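Local coordinates for protein metazoan TIR-STING fusion (Crassostrea gigas, PDB 6WT6) that joins a TIR domain to a STING ligand-binding domain in one chain, as a metazoan member of the STING family, at residues L216-I230 and F275-F287. Sequence-based numbering, arbitrary orientation.
Sequences LFLFFPQSCRCRDSI and FAGEYIGVIHTMF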
ATOM      1  N   LEU A 216     -20.507   7.041 -11.329  1.00 31.57           N
ATOM      2  CA  LEU A 216     -19.628   6.115 -12.028  1.00 26.26           C
ATOM      3  C   LEU A 216     -19.606   4.803 -11.254  1.00 29.27           C
ATOM      4  O   LEU A 216     -19.214   4.776 -10.082  1.00 30.50           O
ATOM      5  CB  LEU A 216     -18.219   6.696 -12.145  1.00 26.38           C
ATOM      6  CG  LEU A 216     -17.157   5.783 -12.760  1.00 23.88           C
ATOM      7  CD1 LEU A 216     -17.508   5.452 -14.204  1.00 19.37           C
ATOM      8  CD2 LEU A 216     -15.777   6.416 -12.662  1.00 20.99           C
ATOM      9  N   PHE A 217     -20.038   3.723 -11.896  1.00 29.47           N
ATOM     10  CA  PHE A 217     -20.098   2.420 -11.249  1.00 27.49           C
ATOM     11  C   PHE A 217     -18.757   1.715 -11.412  1.00 21.96           C
ATOM     12  O   PHE A 217     -18.289   1.508 -12.537  1.00 21.65           O
ATOM     13  CB  PHE A 217     -21.245   1.586 -11.819  1.00 29.29           C
ATOM     14  CG  PHE A 217     -22.600   2.064 -11.384  1.00 32.51           C
ATOM     15  CD1 PHE A 217     -23.285   1.416 -10.368  1.00 32.02           C
ATOM     16  CD2 PHE A 217     -23.175   3.183 -11.964  1.00 34.82           C
ATOM     17  CE1 PHE A 217     -24.523   1.862  -9.954  1.00 32.84           C
ATOM     18  CE2 PHE A 217     -24.416   3.637 -11.554  1.00 35.15           C
ATOM     19  CZ  PHE A 217     -25.092   2.973 -10.548  1.00 35.89           C
ATOM     20  N   LEU A 218     -18.134   1.372 -10.290  1.00 20.20           N
ATOM     21  CA  LEU A 218     -16.813   0.757 -10.257  1.00 19.95           C
ATOM     22  C   LEU A 218     -16.974  -0.704  -9.867  1.00 23.44           C
ATOM     23  O   LEU A 218     -17.497  -1.010  -8.789  1.00 26.00           O
ATOM     24  CB  LEU A 218     -15.899   1.484  -9.273  1.00 19.54           C
ATOM     25  CG  LEU A 218     -15.664   2.973  -9.521  1.00 17.57           C
ATOM     26  CD1 LEU A 218     -15.015   3.598  -8.303  1.00 15.13           C
ATOM     27  CD2 LEU A 218     -14.806   3.183 -10.769  1.00 19.89           C
ATOM     28  N   PHE A 219     -16.529  -1.602 -10.738  1.00 24.20           N
ATOM     29  CA  PHE A 219     -16.818  -3.021 -10.597  1.00 23.10           C
ATOM     30  C   PHE A 219     -15.674  -3.728  -9.886  1.00 22.90           C
ATOM     31  O   PHE A 219     -14.504  -3.559 -10.248  1.00 21.12           O
ATOM     32  CB  PHE A 219     -17.103  -3.650 -11.961  1.00 27.79           C
ATOM     33  CG  PHE A 219     -18.408  -3.201 -12.551  1.00 31.06           C
ATOM     34  CD1 PHE A 219     -19.582  -3.878 -12.262  1.00 32.28           C
ATOM     35  CD2 PHE A 219     -18.470  -2.076 -13.356  1.00 31.61           C
ATOM     36  CE1 PHE A 219     -20.788  -3.453 -12.787  1.00 34.87           C
ATOM     37  CE2 PHE A 219     -19.675  -1.650 -13.885  1.00 31.83           C
ATOM     38  CZ  PHE A 219     -20.835  -2.337 -13.599  1.00 31.22           C
ATOM     39  N   PHE A 220     -16.029  -4.523  -8.879  1.00 24.16           N
ATOM     40  CA  PHE A 220     -15.082  -5.149  -7.959  1.00 22.80           C
ATOM     41  C   PHE A 220     -15.435  -6.631  -7.885  1.00 21.49           C
ATOM     42  O   PHE A 220     -16.112  -7.074  -6.947  1.00 19.84           O
ATOM     43  CB  PHE A 220     -15.150  -4.471  -6.585  1.00 21.63           C
ATOM     44  CG  PHE A 220     -13.984  -4.765  -5.673  1.00 21.17           C
ATOM     45  CD1 PHE A 220     -13.384  -6.018  -5.641  1.00 25.85           C
ATOM     46  CD2 PHE A 220     -13.501  -3.779  -4.826  1.00 16.49           C
ATOM     47  CE1 PHE A 220     -12.319  -6.274  -4.792  1.00 23.76           C
ATOM     48  CE2 PHE A 220     -12.442  -4.028  -3.974  1.00 18.30           C
ATOM     49  CZ  PHE A 220     -11.847  -5.277  -3.958  1.00 20.10           C
ATOM     50  N   PRO A 221     -15.004  -7.423  -8.866  1.00 17.88           N
ATOM     51  CA  PRO A 221     -15.213  -8.873  -8.784  1.00 21.22           C
ATOM     52  C   PRO A 221     -14.409  -9.472  -7.640  1.00 23.32           C
ATOM     53  O   PRO A 221     -13.258  -9.098  -7.407  1.00 21.64           O
ATOM     54  CB  PRO A 221     -14.718  -9.380 -10.143  1.00 13.66           C
ATOM     55  CG  PRO A 221     -13.728  -8.344 -10.584  1.00 13.59           C
ATOM     56  CD  PRO A 221     -14.278  -7.035 -10.088  1.00 16.65           C
ATOM     57  N   GLN A 222     -15.027 -10.423  -6.927  1.00 24.50           N
ATOM     58  CA  GLN A 222     -14.384 -10.988  -5.744  1.00 24.80           C
ATOM     59  C   GLN A 222     -13.075 -11.689  -6.086  1.00 23.54           C
ATOM     60  O   GLN A 222     -12.150 -11.709  -5.268  1.00 28.04           O
ATOM     61  CB  GLN A 222     -15.328 -11.961  -5.039  1.00 28.29           C
ATOM     62  CG  GLN A 222     -14.740 -12.572  -3.775  1.00 30.38           C
ATOM     63  CD  GLN A 222     -15.716 -13.473  -3.051  1.00 33.98           C
ATOM     64  OE1 GLN A 222     -16.852 -13.650  -3.485  1.00 37.74           O
ATOM     65  NE2 GLN A 222     -15.277 -14.050  -1.940  1.00 33.93           N
ATOM     66  N   SER A 223     -12.976 -12.282  -7.275  1.00 23.36           N
ATOM     67  CA  SER A 223     -11.725 -12.929  -7.647  1.00 21.88           C
ATOM     68  C   SER A 223     -10.630 -11.927  -7.972  1.00 20.19           C
ATOM     69  O   SER A 223      -9.472 -12.335  -8.123  1.00 23.53           O
ATOM     70  CB  SER A 223     -11.932 -13.850  -8.847  1.00 18.42           C
ATOM     71  OG  SER A 223     -12.013 -13.092 -10.042  1.00 23.93           O
ATOM     72  N   CYS A 224     -10.978 -10.642  -8.094  1.00 16.92           N
ATOM     73  CA  CYS A 224     -10.104  -9.540  -8.487  1.00 18.67           C
ATOM     74  C   CYS A 224      -9.638  -9.644  -9.935  1.00 20.87           C
ATOM     75  O   CYS A 224      -8.786  -8.852 -10.357  1.00 27.06           O
ATOM     76  CB  CYS A 224      -8.894  -9.416  -7.554  1.00 15.51           C
ATOM     77  SG  CYS A 224      -9.372  -9.216  -5.822  1.00 22.41           S
ATOM     78  N   ARG A 225     -10.166 -10.597 -10.704  1.00 17.42           N
ATOM     79  CA  ARG A 225      -9.861 -10.679 -12.126  1.00 24.67           C
ATOM     80  C   ARG A 225     -10.607  -9.584 -12.868  1.00 26.80           C
ATOM     81  O   ARG A 225     -11.842  -9.553 -12.872  1.00 22.21           O
ATOM     82  CB  ARG A 225     -10.250 -12.044 -12.685  1.00 34.68           C
ATOM     83  CG  ARG A 225      -9.294 -13.157 -12.357  1.00 42.71           C
ATOM     84  CD  ARG A 225      -9.783 -14.487 -12.912  1.00 43.92           C
ATOM     85  NE  ARG A 225     -11.104 -14.843 -12.401  1.00 45.93           N
ATOM     86  CZ  ARG A 225     -11.827 -15.864 -12.851  1.00 52.41           C
ATOM     87  NH1 ARG A 225     -11.354 -16.634 -13.822  1.00 48.37           N
ATOM     88  NH2 ARG A 225     -13.023 -16.114 -12.332  1.00 56.86           N
ATOM     89  N   CYS A 226      -9.864  -8.687 -13.501  1.00 29.51           N
ATOM     90  CA  CYS A 226     -10.451  -7.649 -14.331  1.00 30.02           C
ATOM     91  C   CYS A 226     -10.384  -8.069 -15.792  1.00 31.30           C
ATOM     92  O   CYS A 226      -9.366  -8.592 -16.256  1.00 33.53           O
ATOM     93  CB  CYS A 226      -9.736  -6.312 -14.131  1.00 30.63           C
ATOM     94  SG  CYS A 226      -9.770  -5.717 -12.421  1.00 31.63           S
ATOM     95  N   ARG A 227     -11.479  -7.848 -16.506  1.00 29.55           N
ATOM     96  CA  ARG A 227     -11.563  -8.105 -17.931  1.00 29.10           C
ATOM     97  C   ARG A 227     -11.358  -6.803 -18.699  1.00 32.95           C
ATOM     98  O   ARG A 227     -11.379  -5.711 -18.129  1.00 33.25           O
ATOM     99  CB  ARG A 227     -12.911  -8.755 -18.265  1.00 25.69           C
ATOM    100  CG  ARG A 227     -13.226  -9.944 -17.353  1.00 25.78           C
ATOM    101  CD  ARG A 227     -14.493 -10.674 -17.734  1.00 33.54           C
ATOM    102  NE  ARG A 227     -14.290 -11.511 -18.910  1.00 42.99           N
ATOM    103  CZ  ARG A 227     -15.163 -12.412 -19.346  1.00 44.64           C
ATOM    104  NH1 ARG A 227     -16.307 -12.601 -18.699  1.00 45.23           N
ATOM    105  NH2 ARG A 227     -14.891 -13.125 -20.429  1.00 49.15           N
ATOM    106  N   ASP A 228     -11.128  -6.930 -20.010  1.00 37.33           N
ATOM    107  CA  ASP A 228     -10.867  -5.743 -20.820  1.00 39.77           C
ATOM    108  C   ASP A 228     -12.059  -4.798 -20.826  1.00 40.18           C
ATOM    109  O   ASP A 228     -11.885  -3.576 -20.897  1.00 43.76           O
ATOM    110  CB  ASP A 228     -10.501  -6.141 -22.251  1.00 45.80           C
ATOM    111  CG  ASP A 228      -9.054  -6.578 -22.388  1.00 55.55           C
ATOM    112  OD1 ASP A 228      -8.181  -6.013 -21.689  1.00 57.67           O
ATOM    113  OD2 ASP A 228      -8.790  -7.488 -23.200  1.00 61.13           O
ATOM    114  N   SER A 229     -13.270  -5.342 -20.746  1.00 37.45           N
ATOM    115  CA  SER A 229     -14.486  -4.544 -20.710  1.00 34.36           C
ATOM    116  C   SER A 229     -15.510  -5.275 -19.856  1.00 34.37           C
ATOM    117  O   SER A 229     -15.584  -6.505 -19.896  1.00 30.46           O
ATOM    118  CB  SER A 229     -15.034  -4.309 -22.123  1.00 35.35           C
ATOM    119  OG  SER A 229     -16.324  -3.733 -22.082  1.00 39.69           O
ATOM    120  N   ILE A 230     -16.288  -4.518 -19.078  1.00 34.38           N
ATOM    121  CA  ILE A 230     -17.346  -5.139 -18.284  1.00 34.99           C
ATOM    122  C   ILE A 230     -18.380  -5.785 -19.191  1.00 40.85           C
ATOM    123  O   ILE A 230     -19.060  -6.739 -18.790  1.00 40.85           O
ATOM    124  CB  ILE A 230     -17.988  -4.107 -17.337  1.00 36.72           C
ATOM    125  CG1 ILE A 230     -18.941  -4.788 -16.356  1.00 36.51           C
ATOM    126  CG2 ILE A 230     -18.723  -3.039 -18.125  1.00 41.35           C
ATOM    127  CD1 ILE A 230     -18.246  -5.694 -15.356  1.00 33.04           C
ATOM    128  N   PHE A 275     -25.345   3.418 -18.010  1.00 29.72           N
ATOM    129  CA  PHE A 275     -24.438   3.678 -16.905  1.00 29.07           C
ATOM    130  C   PHE A 275     -23.026   3.866 -17.435  1.00 31.29           C
ATOM    131  O   PHE A 275     -22.629   3.240 -18.423  1.00 30.76           O
ATOM    132  CB  PHE A 275     -24.472   2.538 -15.877  1.00 30.74           C
ATOM    133  CG  PHE A 275     -24.009   1.205 -16.415  1.00 33.07           C
ATOM    134  CD1 PHE A 275     -24.867   0.392 -17.146  1.00 30.31           C
ATOM    135  CD2 PHE A 275     -22.720   0.756 -16.171  1.00 33.02           C
ATOM    136  CE1 PHE A 275     -24.442  -0.837 -17.630  1.00 30.99           C
ATOM    137  CE2 PHE A 275     -22.290  -0.473 -16.651  1.00 31.13           C
ATOM    138  CZ  PHE A 275     -23.152  -1.270 -17.381  1.00 29.42           C
ATOM    139  N   ALA A 276     -22.283   4.751 -16.775  1.00 29.37           N
ATOM    140  CA  ALA A 276     -20.838   4.779 -16.930  1.00 29.90           C
ATOM    141  C   ALA A 276     -20.236   3.760 -15.977  1.00 28.26           C
ATOM    142  O   ALA A 276     -20.556   3.752 -14.785  1.00 26.41           O
ATOM    143  CB  ALA A 276     -20.282   6.172 -16.647  1.00 31.92           C
ATOM    144  N   GLY A 277     -19.383   2.892 -16.493  1.00 23.58           N
ATOM    145  CA  GLY A 277     -18.862   1.807 -15.683  1.00 24.87           C
ATOM    146  C   GLY A 277     -17.492   1.358 -16.140  1.00 25.26           C
ATOM    147  O   GLY A 277     -17.137   1.463 -17.320  1.00 28.27           O
ATOM    148  N   GLU A 278     -16.723   0.840 -15.188  1.00 20.15           N
ATOM    149  CA  GLU A 278     -15.412   0.279 -15.472  1.00 22.41           C
ATOM    150  C   GLU A 278     -14.982  -0.560 -14.279  1.00 24.89           C
ATOM    151  O   GLU A 278     -15.548  -0.457 -13.187  1.00 25.07           O
ATOM    152  CB  GLU A 278     -14.387   1.376 -15.768  1.00 24.85           C
ATOM    153  CG  GLU A 278     -14.150   2.321 -14.597  1.00 25.89           C
ATOM    154  CD  GLU A 278     -13.407   3.581 -15.003  1.00 30.53           C
ATOM    155  OE1 GLU A 278     -13.648   4.072 -16.123  1.00 30.91           O
ATOM    156  OE2 GLU A 278     -12.578   4.073 -14.204  1.00 29.75           O
ATOM    157  N   TYR A 279     -13.983  -1.404 -14.507  1.00 26.83           N
ATOM    158  CA  TYR A 279     -13.370  -2.139 -13.413  1.00 23.99           C
ATOM    159  C   TYR A 279     -12.481  -1.215 -12.589  1.00 26.48           C
ATOM    160  O   TYR A 279     -11.939  -0.228 -13.090  1.00 24.86           O
ATOM    161  CB  TYR A 279     -12.536  -3.309 -13.945  1.00 23.34           C
ATOM    162  CG  TYR A 279     -13.331  -4.486 -14.477  1.00 21.92           C
ATOM    163  CD1 TYR A 279     -13.861  -5.436 -13.615  1.00 17.72           C
ATOM    164  CD2 TYR A 279     -13.522  -4.661 -15.841  1.00 23.32           C
ATOM    165  CE1 TYR A 279     -14.575  -6.514 -14.093  1.00 24.77           C
ATOM    166  CE2 TYR A 279     -14.238  -5.736 -16.330  1.00 28.61           C
ATOM    167  CZ  TYR A 279     -14.760  -6.662 -15.453  1.00 27.31           C
ATOM    168  OH  TYR A 279     -15.467  -7.737 -15.934  1.00 25.87           O
ATOM    169  N   ILE A 280     -12.345  -1.538 -11.304  1.00 32.32           N
ATOM    170  CA  ILE A 280     -11.289  -0.974 -10.467  1.00 32.05           C
ATOM    171  C   ILE A 280     -10.009  -1.714 -10.848  1.00 34.66           C
ATOM    172  O   ILE A 280      -9.762  -2.828 -10.379  1.00 31.16           O
ATOM    173  CB  ILE A 280     -11.600  -1.111  -8.975  1.00 30.11           C
ATOM    174  CG1 ILE A 280     -12.964  -0.502  -8.655  1.00 23.16           C
ATOM    175  CG2 ILE A 280     -10.508  -0.455  -8.144  1.00 30.38           C
ATOM    176  CD1 ILE A 280     -13.319  -0.541  -7.184  1.00 17.18           C
ATOM    177  N   GLY A 281      -9.194  -1.101 -11.712  1.00 32.51           N
ATOM    178  CA  GLY A 281      -8.091  -1.824 -12.325  1.00 26.68           C
ATOM    179  C   GLY A 281      -7.021  -2.270 -11.347  1.00 29.67           C
ATOM    180  O   GLY A 281      -6.327  -3.261 -11.595  1.00 31.12           O
ATOM    181  N   VAL A 282      -6.879  -1.560 -10.224  1.00 25.27           N
ATOM    182  CA  VAL A 282      -5.791  -1.856  -9.297  1.00 23.66           C
ATOM    183  C   VAL A 282      -5.970  -3.223  -8.637  1.00 26.00           C
ATOM    184  O   VAL A 282      -4.981  -3.871  -8.268  1.00 27.86           O
ATOM    185  CB  VAL A 282      -5.667  -0.727  -8.254  1.00 28.02           C
ATOM    186  CG1 VAL A 282      -6.855  -0.732  -7.299  1.00 27.59           C
ATOM    187  CG2 VAL A 282      -4.352  -0.843  -7.489  1.00 32.47           C
ATOM    188  N   ILE A 283      -7.209  -3.703  -8.491  1.00 25.98           N
ATOM    189  CA  ILE A 283      -7.412  -4.975  -7.797  1.00 24.17           C
ATOM    190  C   ILE A 283      -6.843  -6.150  -8.582  1.00 19.54           C
ATOM    191  O   ILE A 283      -6.540  -7.191  -7.990  1.00 21.95           O
ATOM    192  CB  ILE A 283      -8.904  -5.212  -7.483  1.00 23.19           C
ATOM    193  CG1 ILE A 283      -9.686  -5.530  -8.757  1.00 19.78           C
ATOM    194  CG2 ILE A 283      -9.490  -4.002  -6.767  1.00 27.12           C
ATOM    195  CD1 ILE A 283     -11.190  -5.635  -8.550  1.00 13.50           C
ATOM    196  N   HIS A 284      -6.657  -6.000  -9.898  1.00 21.11           N
ATOM    197  CA  HIS A 284      -6.097  -7.082 -10.703  1.00 23.29           C
ATOM    198  C   HIS A 284      -4.710  -7.481 -10.221  1.00 26.70           C
ATOM    199  O   HIS A 284      -4.277  -8.619 -10.445  1.00 31.10           O
ATOM    200  CB  HIS A 284      -6.045  -6.669 -12.174  1.00 23.43           C
ATOM    201  CG  HIS A 284      -5.838  -7.815 -13.115  1.00 24.13           C
ATOM    202  ND1 HIS A 284      -6.860  -8.664 -13.483  1.00 25.60           N
ATOM    203  CD2 HIS A 284      -4.729  -8.259 -13.753  1.00 26.10           C
ATOM    204  CE1 HIS A 284      -6.390  -9.577 -14.314  1.00 27.44           C
ATOM    205  NE2 HIS A 284      -5.099  -9.356 -14.493  1.00 26.95           N
ATOM    206  N   THR A 285      -4.004  -6.556  -9.567  1.00 25.31           N
ATOM    207  CA  THR A 285      -2.688  -6.855  -9.014  1.00 20.82           C
ATOM    208  C   THR A 285      -2.763  -7.985  -7.995  1.00 18.43           C
ATOM    209  O   THR A 285      -1.885  -8.855  -7.962  1.00 19.09           O
ATOM    210  CB  THR A 285      -2.102  -5.588  -8.384  1.00 21.52           C
ATOM    211  OG1 THR A 285      -1.777  -4.658  -9.422  1.00 20.94           O
ATOM    212  CG2 THR A 285      -0.851  -5.901  -7.571  1.00 23.66           C
ATOM    213  N   MET A 286      -3.810  -7.997  -7.164  1.00 13.68           N
ATOM    214  CA  MET A 286      -3.954  -9.063  -6.177  1.00 17.83           C
ATOM    215  C   MET A 286      -4.205 -10.412  -6.846  1.00 19.43           C
ATOM    216  O   MET A 286      -3.728 -11.444  -6.363  1.00 19.32           O
ATOM    217  CB  MET A 286      -5.074  -8.719  -5.194  1.00 20.42           C
ATOM    218  CG  MET A 286      -4.678  -7.656  -4.170  1.00 23.93           C
ATOM    219  SD  MET A 286      -6.042  -7.076  -3.139  1.00 24.53           S
ATOM    220  CE  MET A 286      -6.968  -6.082  -4.304  1.00 17.10           C
ATOM    221  N   PHE A 287      -4.948 -10.431  -7.956  1.00 17.57           N
ATOM    222  CA  PHE A 287      -5.097 -11.667  -8.716  1.00 20.04           C
ATOM    223  C   PHE A 287      -3.756 -12.139  -9.258  1.00 21.31           C
ATOM    224  O   PHE A 287      -3.436 -13.330  -9.189  1.00 25.78           O
ATOM    225  CB  PHE A 287      -6.093 -11.480  -9.861  1.00 21.60           C
ATOM    226  CG  PHE A 287      -6.061 -12.591 -10.869  1.00 20.01           C
ATOM    227  CD1 PHE A 287      -6.550 -13.844 -10.548  1.00 16.57           C
ATOM    228  CD2 PHE A 287      -5.538 -12.383 -12.138  1.00 22.40           C
ATOM    229  CE1 PHE A 287      -6.521 -14.870 -11.470  1.00 20.80           C
ATOM    230  CE2 PHE A 287      -5.507 -13.411 -13.068  1.00 21.61           C
ATOM    231  CZ  PHE A 287      -6.002 -14.653 -12.735  1.00 21.35           C
TER
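With CG anti to the carbonyl carbon (chi1 -73°), Tyr-279 sends its ring from the end of strand 275-279 against the loop that follows strand 216-221, while His-284, its CG anti to the backbone N (chi1 -164°), turns ND1 to the same loop. One face of the tyrosine ring is covered by Cys-226 CA, 4.2 Å from the centroid, and by the Arg-227 amide nearer the rim; Pro-221 CD lies at its edge, and Ile-230 CD1 meets CZ at 3.6 Å. A nearly straight hydrogen bond of 3.0 Å, in the imidazole plane, runs from Cys-226 N to His-284 ND1, with ND1 as the acceptor. Further along, Arg-225 CG makes a CH-pi contact over the centre of the Phe-287 ring, while Arg-225 NE donates to Ser-223 OG, which also bonds to Asp-334. Ile-283 lays CG2 over one face of Phe-220 and brings CD1 within 3.7 Å of Pro-221 CD. Four backbone hydrogen bonds join the strands, from Phe-217 N to Ala-276 O through Ile-280 N to Phe-219 O (3.1 Å). This is a parallel strand pair inside the mixed sheet of the STING ligand-binding domain, with the loop after strand 212-221 packed where strand 272-279 leads into helix 284-291.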